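PDB 2F5X: BugD, which binds aspartic acid and probably serves as the periplasmic solute receptor of a tripartite tricarboxylate transporter-type uptake system. Local coordinates for residues A[81-91]-A[146-154]; A[207-215]-A[221-229]. All coordinates share one frame; numbering follows the deposited sequence.

Contact 1 of 2, residues A[81-91]-A[146-154]. With ASP (aspartic acid), chain D.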
# COMPACT_ATOMS: atom_id res chain seq x y z
N HIS A 81 4.40 1.34 -2.55
CA HIS A 81 4.22 1.46 -1.11
C HIS A 81 5.18 0.59 -0.32
O HIS A 81 6.14 0.05 -0.88
CB HIS A 81 2.75 1.22 -0.73
CG HIS A 81 2.23 -0.14 -1.08
ND1 HIS A 81 2.90 -1.31 -0.78
CD2 HIS A 81 1.07 -0.52 -1.68
CE1 HIS A 81 2.18 -2.35 -1.17
NE2 HIS A 81 1.06 -1.90 -1.72
N ALA A 82 4.94 0.48 0.99
CA ALA A 82 5.80 -0.26 1.92
C ALA A 82 6.12 -1.70 1.48
O ALA A 82 7.09 -2.29 1.96
CB ALA A 82 5.19 -0.26 3.33
N GLY A 83 5.30 -2.26 0.60
CA GLY A 83 5.58 -3.57 0.01
C GLY A 83 6.94 -3.61 -0.67
O GLY A 83 7.55 -4.67 -0.78
N PHE A 84 7.40 -2.44 -1.14
CA PHE A 84 8.76 -2.29 -1.65
C PHE A 84 9.77 -2.82 -0.65
O PHE A 84 10.77 -3.41 -1.03
CB PHE A 84 9.03 -0.79 -1.90
CG PHE A 84 10.36 -0.48 -2.51
CD1 PHE A 84 10.47 -0.27 -3.89
CD2 PHE A 84 11.49 -0.33 -1.72
CE1 PHE A 84 11.71 0.07 -4.46
CE2 PHE A 84 12.74 -0.01 -2.27
CZ PHE A 84 12.84 0.19 -3.64
N SER A 85 9.49 -2.60 0.64
CA SER A 85 10.38 -2.99 1.73
C SER A 85 10.12 -4.39 2.30
O SER A 85 11.01 -4.95 2.96
CB SER A 85 10.38 -1.94 2.85
OG SER A 85 9.19 -1.96 3.62
N THR A 86 8.94 -4.97 2.05
CA THR A 86 8.69 -6.33 2.53
C THR A 86 9.17 -7.39 1.53
O THR A 86 9.68 -8.43 1.94
CB THR A 86 7.19 -6.59 2.83
OG1 THR A 86 6.41 -6.40 1.64
CG2 THR A 86 6.65 -5.58 3.85
N ALA A 87 9.00 -7.11 0.24
CA ALA A 87 9.33 -8.10 -0.80
C ALA A 87 10.75 -8.69 -0.71
O ALA A 87 10.91 -9.89 -0.94
CB ALA A 87 9.04 -7.53 -2.21
N PRO A 88 11.77 -7.89 -0.39
CA PRO A 88 13.13 -8.44 -0.25
C PRO A 88 13.27 -9.51 0.83
O PRO A 88 14.25 -10.26 0.77
CB PRO A 88 13.97 -7.20 0.08
CG PRO A 88 13.19 -6.06 -0.53
CD PRO A 88 11.76 -6.42 -0.22
N SER A 89 12.34 -9.58 1.78
CA SER A 89 12.35 -10.64 2.80
C SER A 89 11.42 -11.79 2.45
O SER A 89 11.33 -12.76 3.20
CB SER A 89 11.97 -10.07 4.17
OG SER A 89 12.90 -9.08 4.56
N LEU A 90 10.73 -11.68 1.32
CA LEU A 90 9.68 -12.64 0.97
C LEU A 90 10.01 -13.43 -0.28
O LEU A 90 9.44 -14.49 -0.52
CB LEU A 90 8.35 -11.90 0.78
CG LEU A 90 7.78 -11.27 2.05
CD1 LEU A 90 6.65 -10.28 1.72
CD2 LEU A 90 7.30 -12.36 3.03
N TYR A 91 10.90 -12.88 -1.09
CA TYR A 91 11.35 -13.51 -2.32
C TYR A 91 12.85 -13.66 -2.31
O TYR A 91 13.57 -12.72 -1.96
CB TYR A 91 10.97 -12.67 -3.54
CG TYR A 91 9.49 -12.55 -3.79
CD1 TYR A 91 8.81 -13.52 -4.53
CD2 TYR A 91 8.76 -11.47 -3.29
CE1 TYR A 91 7.45 -13.42 -4.77
CE2 TYR A 91 7.39 -11.36 -3.53
CZ TYR A 91 6.75 -12.34 -4.26
OH TYR A 91 5.41 -12.25 -4.52
N GLY A 146 -1.31 -10.46 -3.20
CA GLY A 146 -0.11 -11.24 -3.49
C GLY A 146 0.98 -11.04 -2.45
O GLY A 146 0.99 -10.02 -1.76
N ILE A 147 1.90 -12.00 -2.36
CA ILE A 147 3.03 -11.92 -1.42
C ILE A 147 3.83 -10.65 -1.74
O ILE A 147 4.26 -10.43 -2.88
CB ILE A 147 3.92 -13.19 -1.54
CG1 ILE A 147 3.14 -14.42 -1.04
CG2 ILE A 147 5.22 -13.02 -0.75
CD1 ILE A 147 3.76 -15.74 -1.43
N GLY A 148 4.02 -9.80 -0.73
CA GLY A 148 4.64 -8.49 -0.95
C GLY A 148 3.69 -7.31 -0.87
O GLY A 148 4.13 -6.17 -0.79
N ALA A 149 2.38 -7.57 -0.91
CA ALA A 149 1.38 -6.49 -0.88
C ALA A 149 1.17 -5.97 0.54
O ALA A 149 1.56 -6.61 1.51
CB ALA A 149 0.05 -6.99 -1.47
N ALA A 150 0.52 -4.81 0.65
CA ALA A 150 0.13 -4.24 1.94
C ALA A 150 -0.87 -5.18 2.61
O ALA A 150 -0.77 -5.48 3.81
CB ALA A 150 -0.48 -2.85 1.75
N SER A 151 -1.84 -5.64 1.83
CA SER A 151 -2.86 -6.56 2.32
C SER A 151 -2.25 -7.90 2.71
O SER A 151 -2.79 -8.60 3.56
CB SER A 151 -3.96 -6.75 1.27
OG SER A 151 -3.43 -7.13 0.01
N HIS A 152 -1.12 -8.26 2.09
CA HIS A 152 -0.39 -9.47 2.47
C HIS A 152 0.28 -9.31 3.83
O HIS A 152 0.18 -10.20 4.69
CB HIS A 152 0.63 -9.86 1.41
CG HIS A 152 1.59 -10.92 1.86
ND1 HIS A 152 2.89 -10.65 2.22
CD2 HIS A 152 1.42 -12.26 2.04
CE1 HIS A 152 3.48 -11.76 2.62
NE2 HIS A 152 2.61 -12.76 2.51
N LEU A 153 0.98 -8.19 4.03
CA LEU A 153 1.63 -7.89 5.30
C LEU A 153 0.61 -7.89 6.44
O LEU A 153 0.78 -8.59 7.45
CB LEU A 153 2.37 -6.55 5.23
CG LEU A 153 2.85 -5.97 6.58
CD1 LEU A 153 3.88 -6.91 7.25
CD2 LEU A 153 3.44 -4.60 6.39
N CYS A 154 -0.46 -7.12 6.28
CA CYS A 154 -1.47 -7.04 7.33
C CYS A 154 -2.16 -8.38 7.54
O CYS A 154 -2.39 -8.77 8.67
CB CYS A 154 -2.49 -5.96 7.01
SG CYS A 154 -3.71 -5.66 8.31
N ASP D . -1.82 -1.15 -2.66
CA ASP D . -2.29 -2.32 -3.46
C ASP D . -3.19 -1.89 -4.61
O ASP D . -4.00 -2.70 -5.10
CB ASP D . -3.01 -3.32 -2.57
CG ASP D . -2.10 -3.96 -1.56
OD1 ASP D . -2.62 -4.63 -0.64
OD2 ASP D . -0.85 -3.85 -1.62
OXT ASP D . -3.10 -0.74 -5.02
O HOH W 1 4.01 -7.86 2.23
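Over one face of the His81 ring sits the methyl of Ala150, 4.2 Å from CB to the ring centroid, a CH-pi contact offset toward the rim. His81 ND1 accepts from Gly83 N almost exactly in the ring plane, which fixes the ring's rotation and leaves NE2 to donate to OD2 of the bound aspartic acid at 2.7 Å. The imidazole reaches both because CG lies between the backbone N and the carbonyl carbon (chi1 61°). Ala150 N, in the first turn of helix 150-162, grips the same OD2, while Ser151 N and OG both hold OD1. The side-chain carboxylate of the ligand is thus seated at a helix N-terminus, where the helix dipole probably adds to its stabilisation.

Packing is close at the two glycines: Gly83 CA lies 3.1 Å from Gly148 O, and Gly83, having no side chain, lets that carbonyl come this near. Gly148 also has backbone angles suited to glycine, within the type II turn from Gly146 to Ala149. Near Gly148 a water joins Thr86 OG1, Ala149 O and His152 ND1.

Ile147, Tyr91 and His152 are partly exposed, and this is the side nearer solvent. Tyr91 OH donates to Ile147 O at 2.7 Å, tilted 33° from the carbonyl plane, and buried Leu90 lays CB against Ile147 CG2 and CD1 near His152 CE1 (3.6 Å).

The contact brings the end of strand 76-81 and the short helix 83-86 up to the start of helix 150-162 across the ligand site, as expected of a periplasmic binding protein, whose ligand lies between two lobes; Ile237 of strand 236-244 touches His81 and Ala150.

Contact 2 of 2, residues A[207-215]-A[221-229]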
# COMPACT_ATOMS: atom_id res chain seq x y z
N ALA A 207 -17.03 -3.73 8.88
CA ALA A 207 -15.76 -3.09 9.22
C ALA A 207 -15.49 -3.26 10.71
O ALA A 207 -16.37 -2.99 11.52
CB ALA A 207 -15.77 -1.61 8.82
N TYR A 208 -14.29 -3.71 11.06
CA TYR A 208 -14.01 -4.16 12.43
C TYR A 208 -12.97 -3.36 13.21
O TYR A 208 -13.11 -3.17 14.42
CB TYR A 208 -13.60 -5.63 12.41
CG TYR A 208 -14.67 -6.53 11.84
CD1 TYR A 208 -15.75 -6.95 12.63
CD2 TYR A 208 -14.63 -6.94 10.51
CE1 TYR A 208 -16.74 -7.78 12.11
CE2 TYR A 208 -15.62 -7.76 9.98
CZ TYR A 208 -16.67 -8.17 10.79
OH TYR A 208 -17.65 -8.98 10.25
N ALA A 209 -11.93 -2.90 12.53
CA ALA A 209 -10.80 -2.29 13.21
C ALA A 209 -9.88 -1.59 12.23
O ALA A 209 -9.89 -1.89 11.04
CB ALA A 209 -10.01 -3.35 13.99
N VAL A 210 -9.06 -0.69 12.76
CA VAL A 210 -8.02 -0.02 11.97
C VAL A 210 -6.63 -0.39 12.50
O VAL A 210 -6.51 -0.86 13.63
CB VAL A 210 -8.20 1.51 11.96
CG1 VAL A 210 -9.51 1.88 11.25
CG2 VAL A 210 -8.18 2.08 13.40
N THR A 211 -5.60 -0.19 11.69
CA THR A 211 -4.24 -0.60 12.06
C THR A 211 -3.35 0.57 12.47
O THR A 211 -2.14 0.40 12.64
CB THR A 211 -3.56 -1.33 10.90
OG1 THR A 211 -3.49 -0.44 9.77
CG2 THR A 211 -4.41 -2.52 10.42
N SER A 212 -3.94 1.75 12.62
CA SER A 212 -3.22 2.92 13.09
C SER A 212 -3.07 2.91 14.62
O SER A 212 -3.74 2.14 15.31
CB SER A 212 -3.94 4.19 12.62
OG SER A 212 -5.34 4.06 12.84
N LEU A 213 -2.18 3.76 15.13
CA LEU A 213 -1.93 3.87 16.57
C LEU A 213 -3.09 4.59 17.27
O LEU A 213 -3.43 4.30 18.41
CB LEU A 213 -0.59 4.60 16.83
CG LEU A 213 -0.11 4.93 18.25
CD1 LEU A 213 0.43 3.69 18.94
CD2 LEU A 213 0.97 6.02 18.20
N LYS A 214 -3.69 5.53 16.55
CA LYS A 214 -4.88 6.22 17.03
C LYS A 214 -5.97 5.98 16.01
O LYS A 214 -5.68 5.57 14.88
CB LYS A 214 -4.61 7.72 17.19
CG LYS A 214 -3.75 8.07 18.41
CD LYS A 214 -2.27 8.10 18.06
CE LYS A 214 -1.44 8.82 19.12
NZ LYS A 214 -1.23 7.98 20.34
N ARG A 215 -7.22 6.20 16.39
CA ARG A 215 -8.33 5.97 15.47
C ARG A 215 -8.23 6.87 14.24
O ARG A 215 -7.66 7.97 14.29
CB ARG A 215 -9.67 6.16 16.17
CG ARG A 215 -10.04 5.00 17.07
CD ARG A 215 -11.45 5.06 17.61
NE ARG A 215 -11.70 4.01 18.60
CZ ARG A 215 -12.91 3.54 18.91
NH1 ARG A 215 -13.99 4.01 18.30
NH2 ARG A 215 -13.03 2.60 19.84
N ASP A 221 -15.65 5.25 14.43
CA ASP A 221 -16.24 4.16 15.19
C ASP A 221 -15.45 2.86 15.14
O ASP A 221 -15.83 1.87 15.77
CB ASP A 221 -17.70 3.92 14.76
CG ASP A 221 -18.60 5.08 15.10
OD1 ASP A 221 -18.33 5.80 16.09
OD2 ASP A 221 -19.63 5.36 14.43
N LEU A 222 -14.35 2.84 14.39
CA LEU A 222 -13.55 1.62 14.32
C LEU A 222 -12.41 1.68 15.33
O LEU A 222 -11.59 2.60 15.29
CB LEU A 222 -13.00 1.41 12.91
CG LEU A 222 -14.01 1.31 11.75
CD1 LEU A 222 -13.27 1.07 10.43
CD2 LEU A 222 -15.07 0.24 11.99
N PRO A 223 -12.33 0.68 16.21
CA PRO A 223 -11.25 0.64 17.19
C PRO A 223 -9.94 0.31 16.50
O PRO A 223 -9.93 -0.36 15.44
CB PRO A 223 -11.65 -0.51 18.13
CG PRO A 223 -12.48 -1.43 17.26
CD PRO A 223 -13.25 -0.48 16.34
N THR A 224 -8.84 0.76 17.08
CA THR A 224 -7.54 0.27 16.63
C THR A 224 -7.36 -1.17 17.09
O THR A 224 -7.97 -1.62 18.06
CB THR A 224 -6.37 1.11 17.17
OG1 THR A 224 -6.29 0.95 18.60
CG2 THR A 224 -6.62 2.60 16.96
N MSE A 225 -6.51 -1.90 16.38
CA MSE A 225 -6.14 -3.24 16.82
C MSE A 225 -5.42 -3.15 18.17
O MSE A 225 -5.62 -3.99 19.04
CB MSE A 225 -5.28 -3.93 15.76
CG MSE A 225 -6.05 -4.31 14.51
SE MSE A 225 -7.35 -5.73 14.86
CE MSE A 225 -6.15 -7.25 14.83
N ASP A 226 -4.62 -2.10 18.34
CA ASP A 226 -3.89 -1.87 19.58
C ASP A 226 -4.83 -1.78 20.80
O ASP A 226 -4.59 -2.43 21.83
CB ASP A 226 -3.01 -0.62 19.45
CG ASP A 226 -2.20 -0.32 20.69
OD1 ASP A 226 -1.27 -1.10 21.02
OD2 ASP A 226 -2.40 0.70 21.39
N GLU A 227 -5.91 -1.01 20.66
CA GLU A 227 -6.87 -0.85 21.77
C GLU A 227 -7.77 -2.07 21.93
O GLU A 227 -8.45 -2.24 22.95
CB GLU A 227 -7.70 0.44 21.60
CG GLU A 227 -8.92 0.30 20.69
CD GLU A 227 -9.68 1.60 20.52
OE1 GLU A 227 -10.52 1.92 21.39
OE2 GLU A 227 -9.44 2.31 19.51
N SER A 228 -7.79 -2.92 20.91
CA SER A 228 -8.59 -4.14 20.92
C SER A 228 -7.87 -5.33 21.55
O SER A 228 -8.41 -6.44 21.59
CB SER A 228 -9.09 -4.46 19.51
OG SER A 228 -9.78 -3.35 18.97
N GLY A 229 -6.66 -5.10 22.06
CA GLY A 229 -5.90 -6.13 22.75
C GLY A 229 -4.67 -6.65 22.02
O GLY A 229 -3.90 -7.44 22.58
O HOH W 2 -3.66 -0.60 15.95
O HOH W 3 -4.80 2.60 20.08
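The Arg215 guanidinium carries Pro223 CA on one face, 3.4 Å above its plane, with the Leu222 carbonyl over the same face, while Glu227 meets its edge in a side-on salt bridge: Arg215 NE donates to Glu227 OE2 and Arg215 NH2 to Glu227 OE1, each at 3.0 Å. The guanidinium and carboxylate planes stand 51° apart; OE2 is met on its syn side, OE1 from above the carboxylate plane. An arginine extended from CG to NE suits this place, since its aliphatic part can run past Leu222 O before the charge reaches Glu227; NH1 turns to Pro220 O. Thr224 N is a second donor to OE2, approaching from the same face as Arg215 NE but on the anti side.

Thr224 returns the bond: its OG1, held between the backbone N and the carbonyl carbon (chi1 67°), accepts from Glu227 N at 2.9 Å, an ST motif at the head of 225-227, whose backbone angles are helical. Thr224 and Glu227 thus each accept from the other's backbone N. Just here the loop after strand 206-210 returns to run alongside that strand's end in the same direction, making a single parallel bridge, Val210 with Thr224: Val210 N donates to Pro223 O at 2.8 Å and Val210 O accepts from Met225 N, nearly along the C=O axis.

Apolar side chains line the strand. Leu222 crosses Val210 at about a right angle and sets CD2 3.7 Å from Ala207 CB, whereas Ala209 is small enough to let the selenium of Met225, a selenomethionine, come to 3.7 Å from its CB. Beyond the bridge, one water joins Leu213 O to Thr224 OG1, and another Ser212 O to Asp226 N.

Contact 1 and contact 2 follow one another along the chain, their centres about 22 Å apart, and they touch where Cys154 SG of contact 1 packs 3.9 Å from Thr211 CG2 of contact 2. Cys154 is also joined by a disulfide to Cys190 in strand 188-192, and Met225 reaches Leu158 further along helix 150-162. The helix whose start holds the ligand carboxylate therefore rests, one to two turns on, against 207-215 and 221-229. Contact 1 supplies four residues of the aspartic acid pocket, and its centre is about 9 Å from the centre of the chain, whereas that of contact 2, which supplies none and closes a loop nearer the surface, is about 18 Å from it.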